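Lipase (PDB 4OPM) probably hydrolyses ester bonds of lipids, as a putative bacterial triacylglycerol lipase of the alpha/beta hydrolase fold. Local coordinates at residues A235-L240 with K261-P266; I125-A130 with L140-S145. One frame throughout, in Å; residues are numbered along the deposited sequence.

Contact 1: residues A235-L240 with K261-P266; sequences APTLIL and KNAQPP
Ile239 and Pro266 lie side by side and point the same way, CG2 of Ile239 resting 4.0 Å from CB of Pro266. Lacking a backbone N-H to donate, Pro266 adds a CA-H...O contact, its CA 3.4 Å from O of Ile239. The other branch of Ile239 serves a second neighbour: chi1 of -58° puts CG1 anti to the carbonyl carbon, and chi2 of 155° then extends CD1 to 3.9 Å from CB of Ala263. A beta-branched residue suits this place, its two arms meeting two partners. CB of Ala263 fits there beside a single parallel bridge, where the CA atoms of Thr237 and Ala263 are 4.3 Å apart. Thr237 N donates to Asn262 O, and Gln264 N to Thr237 O (2.9 Å). The hydroxyl OG1 of Thr237 turns back on its own segment and donates to Ala235 O at 2.9 Å. The same carbonyl accepts from a water that in turn accepts from Asn262 N, so the water links Ala235 to Asn262. Further along, Leu238 and Gln264 cross obliquely, CD1 of Leu238 lying 3.9 Å from NE2 of Gln264. The amide ND2 of Asn262 is held by Asp234 O, just before residues 235-240. Strand 237-242 is flanked by strand 137-143 and, through Ile239 and Val267, by strand 267-269; helix 251-259 packs on Ile239 and Pro266, while helix 281-298 covers Leu238 and Gln264.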
loop_
_atom_site.group_PDB
_atom_site.type_symbol
_atom_site.label_atom_id
_atom_site.label_comp_id
_atom_site.label_asym_id
_atom_site.label_seq_id
_atom_site.Cartn_x
_atom_site.Cartn_y
_atom_site.Cartn_z
ATOM N N ALA A 235 -17.818 4.271 -4.169
ATOM C CA ALA A 235 -17.526 3.221 -3.181
ATOM C C ALA A 235 -17.530 3.763 -1.738
ATOM O O ALA A 235 -16.985 4.856 -1.498
ATOM C CB ALA A 235 -16.172 2.588 -3.474
ATOM N N PRO A 236 -18.150 3.038 -0.765
ATOM C CA PRO A 236 -18.023 3.464 0.644
ATOM C C PRO A 236 -16.535 3.478 0.992
ATOM O O PRO A 236 -15.816 2.538 0.627
ATOM C CB PRO A 236 -18.816 2.413 1.426
ATOM C CG PRO A 236 -18.865 1.229 0.546
ATOM C CD PRO A 236 -18.822 1.728 -0.877
ATOM N N THR A 237 -16.059 4.571 1.610
ATOM C CA THR A 237 -14.624 4.747 1.835
ATOM C C THR A 237 -14.301 5.077 3.289
ATOM O O THR A 237 -14.962 5.909 3.923
ATOM C CB THR A 237 -14.094 5.850 0.873
ATOM O OG1 THR A 237 -14.380 5.481 -0.482
ATOM C CG2 THR A 237 -12.589 6.114 1.018
ATOM N N LEU A 238 -13.256 4.420 3.793
ATOM C CA LEU A 238 -12.682 4.647 5.099
ATOM C C LEU A 238 -11.327 5.312 4.881
ATOM O O LEU A 238 -10.544 4.852 4.044
ATOM C CB LEU A 238 -12.551 3.328 5.889
ATOM C CG LEU A 238 -11.968 3.428 7.311
ATOM C CD1 LEU A 238 -12.882 4.256 8.233
ATOM C CD2 LEU A 238 -11.755 2.046 7.906
ATOM N N ILE A 239 -11.070 6.403 5.602
ATOM C CA ILE A 239 -9.806 7.144 5.493
ATOM C C ILE A 239 -9.140 7.101 6.835
ATOM O O ILE A 239 -9.763 7.455 7.832
ATOM C CB ILE A 239 -10.037 8.619 5.025
ATOM C CG1 ILE A 239 -10.765 8.689 3.659
ATOM C CG2 ILE A 239 -8.727 9.446 5.005
ATOM C CD1 ILE A 239 -11.548 10.010 3.455
ATOM N N LEU A 240 -7.864 6.726 6.866
ATOM C CA LEU A 240 -7.113 6.700 8.120
ATOM C C LEU A 240 -5.752 7.352 7.887
ATOM O O LEU A 240 -5.114 7.117 6.867
ATOM C CB LEU A 240 -6.983 5.269 8.673
ATOM C CG LEU A 240 -6.405 5.148 10.082
ATOM C CD1 LEU A 240 -7.045 3.994 10.841
ATOM C CD2 LEU A 240 -4.882 4.978 10.038
ATOM N N LYS A 261 -17.805 11.103 -2.239
ATOM C CA LYS A 261 -19.236 11.111 -1.909
ATOM C C LYS A 261 -19.589 10.227 -0.692
ATOM O O LYS A 261 -20.323 10.675 0.186
ATOM C CB LYS A 261 -20.041 10.629 -3.140
ATOM C CG LYS A 261 -21.554 10.762 -3.023
ATOM C CD LYS A 261 -22.250 10.218 -4.265
ATOM C CE LYS A 261 -23.754 10.348 -4.188
ATOM N NZ LYS A 261 -24.407 9.921 -5.456
ATOM N N ASN A 262 -19.085 8.988 -0.657
ATOM C CA ASN A 262 -19.428 8.033 0.390
ATOM C C ASN A 262 -18.267 7.735 1.336
ATOM O O ASN A 262 -18.171 6.646 1.894
ATOM C CB ASN A 262 -20.002 6.762 -0.244
ATOM C CG ASN A 262 -21.348 7.047 -0.895
ATOM O OD1 ASN A 262 -22.208 7.718 -0.316
ATOM N ND2 ASN A 262 -21.535 6.620 -2.141
ATOM N N ALA A 263 -17.431 8.735 1.583
ATOM C CA ALA A 263 -16.359 8.589 2.555
ATOM C C ALA A 263 -16.900 8.901 3.946
ATOM O O ALA A 263 -17.741 9.793 4.103
ATOM C CB ALA A 263 -15.202 9.511 2.214
ATOM N N GLN A 264 -16.445 8.146 4.931
ATOM C CA GLN A 264 -16.760 8.339 6.349
ATOM C C GLN A 264 -15.844 9.412 6.933
ATOM O O GLN A 264 -14.805 9.674 6.321
ATOM C CB GLN A 264 -16.530 7.008 7.109
ATOM C CG GLN A 264 -17.652 6.019 6.874
ATOM C CD GLN A 264 -17.510 4.744 7.652
ATOM O OE1 GLN A 264 -18.130 3.747 7.299
ATOM N NE2 GLN A 264 -16.735 4.745 8.748
ATOM N N PRO A 265 -16.139 9.997 8.132
ATOM C CA PRO A 265 -15.178 10.934 8.746
ATOM C C PRO A 265 -13.807 10.268 8.938
ATOM O O PRO A 265 -13.756 9.112 9.373
ATOM C CB PRO A 265 -15.825 11.269 10.098
ATOM C CG PRO A 265 -17.298 11.042 9.871
ATOM C CD PRO A 265 -17.326 9.816 8.999
ATOM N N PRO A 266 -12.692 10.933 8.551
ATOM C CA PRO A 266 -11.373 10.284 8.674
ATOM C C PRO A 266 -10.990 9.952 10.110
ATOM O O PRO A 266 -11.408 10.635 11.046
ATOM C CB PRO A 266 -10.403 11.326 8.100
ATOM C CG PRO A 266 -11.262 12.224 7.258
ATOM C CD PRO A 266 -12.566 12.290 7.988
HETATM O O HOH W 1 -17.263 7.541 -2.394
HETATM O O HOH W 2 -13.130 7.682 7.052
#

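Contact 2: residues I125-A130 with L140-S145; sequences IALLYA and LFLVDS
Leu140 and Leu127 meet between strand and helix, with CG of Leu140 set anti to its backbone N (chi1 -154°) and CG of Leu127 anti to its carbonyl carbon (chi1 -79°). The two side chains cross at about a right angle, and CD2 of Leu127 lies 3.8 Å from CD2 of Leu140. CD2 of Leu127 also touches CD1 of Leu142 at 3.9 Å, so a single branch meets two leucines that rise from the same face of the strand. CD1 of Leu127 reaches OG of Ser145 at 3.7 Å. In the conformer described here, one of two, Leu140 divides its work similarly: while its CD2 faces Leu127, its CD1 lies against the methyls of Ala126 (CB at 3.8 Å) and Ala130 (CB at 4.0 Å). These alanines, one helical turn apart, present short side chains to the strand, and the longer leucines span the distance between segment axes that pass 9.3 Å apart. No hydrogen bond joins the segments; the grip is apolar and buried. Residues 125-130 run at 156° to strand residues 140-143, close to antiparallel, as expected of the helix in a beta-alpha-beta crossover, here strand 114-119, helix 121-132 and strand 137-143. In the alpha/beta hydrolase fold this helix follows the nucleophile elbow; consistent with that, the side chain of Ala126 touches residues of the GxSxG pattern around Ser120.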
loop_
_atom_site.group_PDB
_atom_site.type_symbol
_atom_site.label_atom_id
_atom_site.label_comp_id
_atom_site.label_asym_id
_atom_site.label_seq_id
_atom_site.Cartn_x
_atom_site.Cartn_y
_atom_site.Cartn_z
ATOM N N ILE A 125 -3.195 4.034 -6.394
ATOM C CA ILE A 125 -3.551 2.932 -7.291
ATOM C C ILE A 125 -4.988 2.477 -6.984
ATOM O O ILE A 125 -5.775 2.301 -7.920
ATOM C CB ILE A 125 -2.514 1.768 -7.175
ATOM C CG1 ILE A 125 -1.111 2.228 -7.697
ATOM C CG2 ILE A 125 -3.005 0.521 -7.931
ATOM C CD1 ILE A 125 0.100 1.311 -7.293
ATOM N N ALA A 126 -5.337 2.337 -5.675
ATOM C CA ALA A 126 -6.684 1.928 -5.263
ATOM C C ALA A 126 -7.745 2.922 -5.786
ATOM O O ALA A 126 -8.778 2.489 -6.296
ATOM C CB ALA A 126 -6.764 1.793 -3.744
ATOM N N LEU A 127 -7.450 4.238 -5.720
ATOM C CA LEU A 127 -8.325 5.313 -6.209
ATOM C C LEU A 127 -8.549 5.197 -7.721
ATOM O O LEU A 127 -9.691 5.258 -8.183
ATOM C CB LEU A 127 -7.742 6.699 -5.856
ATOM C CG LEU A 127 -7.963 7.154 -4.393
ATOM C CD1 LEU A 127 -6.983 8.260 -3.996
ATOM C CD2 LEU A 127 -9.391 7.605 -4.156
ATOM N N LEU A 128 -7.468 4.985 -8.487
ATOM C CA LEU A 128 -7.575 4.840 -9.941
ATOM C C LEU A 128 -8.382 3.582 -10.292
ATOM O O LEU A 128 -9.247 3.628 -11.165
ATOM C CB LEU A 128 -6.181 4.808 -10.579
ATOM C CG LEU A 128 -6.082 5.172 -12.060
ATOM C CD1 LEU A 128 -6.770 6.527 -12.363
ATOM C CD2 LEU A 128 -4.632 5.209 -12.498
ATOM N N TYR A 129 -8.140 2.485 -9.567
ATOM C CA TYR A 129 -8.858 1.231 -9.742
ATOM C C TYR A 129 -10.365 1.424 -9.477
ATOM O O TYR A 129 -11.177 1.015 -10.308
ATOM C CB TYR A 129 -8.279 0.154 -8.797
ATOM C CG TYR A 129 -8.781 -1.241 -9.092
ATOM C CD1 TYR A 129 -10.044 -1.654 -8.672
ATOM C CD2 TYR A 129 -7.969 -2.171 -9.736
ATOM C CE1 TYR A 129 -10.499 -2.950 -8.913
ATOM C CE2 TYR A 129 -8.409 -3.472 -9.976
ATOM C CZ TYR A 129 -9.674 -3.859 -9.556
ATOM O OH TYR A 129 -10.125 -5.132 -9.804
ATOM N N ALA A 130 -10.722 2.091 -8.352
ATOM C CA ALA A 130 -12.109 2.347 -7.952
ATOM C C ALA A 130 -12.854 3.209 -8.970
ATOM O O ALA A 130 -14.053 3.000 -9.187
ATOM C CB ALA A 130 -12.150 3.017 -6.600
ATOM N N LEU A 140 -13.443 1.008 -0.255
ATOM C CA LEU A 140 -12.106 1.571 -0.360
ATOM C C LEU A 140 -11.580 1.949 1.029
ATOM O O LEU A 140 -12.300 2.568 1.811
ATOM C CB LEU A 140 -12.194 2.802 -1.269
ATOM C CG LEU A 140 -10.958 3.242 -2.050
ATOM C CD1 LEU A 140 -10.517 2.167 -3.070
ATOM C CD2 LEU A 140 -11.261 4.523 -2.812
ATOM N N PHE A 141 -10.335 1.572 1.332
ATOM C CA PHE A 141 -9.723 1.928 2.603
ATOM C C PHE A 141 -8.424 2.628 2.264
ATOM O O PHE A 141 -7.529 2.024 1.674
ATOM C CB PHE A 141 -9.525 0.712 3.523
ATOM C CG PHE A 141 -8.840 0.977 4.850
ATOM C CD1 PHE A 141 -8.974 2.207 5.496
ATOM C CD2 PHE A 141 -8.103 -0.023 5.481
ATOM C CE1 PHE A 141 -8.352 2.441 6.728
ATOM C CE2 PHE A 141 -7.505 0.201 6.723
ATOM C CZ PHE A 141 -7.635 1.427 7.343
ATOM N N LEU A 142 -8.364 3.928 2.543
ATOM C CA LEU A 142 -7.208 4.741 2.204
ATOM C C LEU A 142 -6.394 5.045 3.443
ATOM O O LEU A 142 -6.866 5.729 4.346
ATOM C CB LEU A 142 -7.650 6.040 1.513
ATOM C CG LEU A 142 -8.475 5.878 0.211
ATOM C CD1 LEU A 142 -9.005 7.228 -0.290
ATOM C CD2 LEU A 142 -7.658 5.175 -0.889
ATOM N N VAL A 143 -5.161 4.548 3.468
ATOM C CA VAL A 143 -4.257 4.758 4.595
ATOM C C VAL A 143 -3.140 5.698 4.138
ATOM O O VAL A 143 -2.261 5.266 3.392
ATOM C CB VAL A 143 -3.692 3.421 5.165
ATOM C CG1 VAL A 143 -2.857 3.685 6.425
ATOM C CG2 VAL A 143 -4.809 2.403 5.449
ATOM N N ASP A 144 -3.168 6.973 4.581
ATOM C CA ASP A 144 -2.168 8.002 4.204
ATOM C C ASP A 144 -1.923 7.951 2.678
ATOM O O ASP A 144 -0.783 7.828 2.217
ATOM C CB ASP A 144 -0.865 7.804 4.997
ATOM C CG ASP A 144 -1.096 7.899 6.499
ATOM O OD1 ASP A 144 -1.725 6.979 7.059
ATOM O OD2 ASP A 144 -0.718 8.938 7.098
ATOM N N SER A 145 -3.021 7.938 1.917
ATOM C CA SER A 145 -3.018 7.772 0.475
ATOM C C SER A 145 -2.412 8.950 -0.269
ATOM O O SER A 145 -2.606 10.110 0.113
ATOM C CB SER A 145 -4.451 7.585 -0.023
ATOM O OG SER A 145 -4.496 7.412 -1.431
#

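From the N terminus, the chain reaches contact 2 first: helix 121-132 runs back over one face of the sheet, and strand 137-143 closes a short loop against it. Contact 1 opens only later, on strand 237-242, and closes around helix 251-259 when 261-266 returns beside that strand. The two closures therefore follow in series, neither nested nor crossed. They are joined through the sheet, where strands 137-143 and 237-242 are neighbours: Leu238 N and O probably hydrogen-bond to Leu140 O and Leu142 N. Contact 2 thus fixes a helix onto the sheet, while contact 1 leads toward its edge strand 267-269.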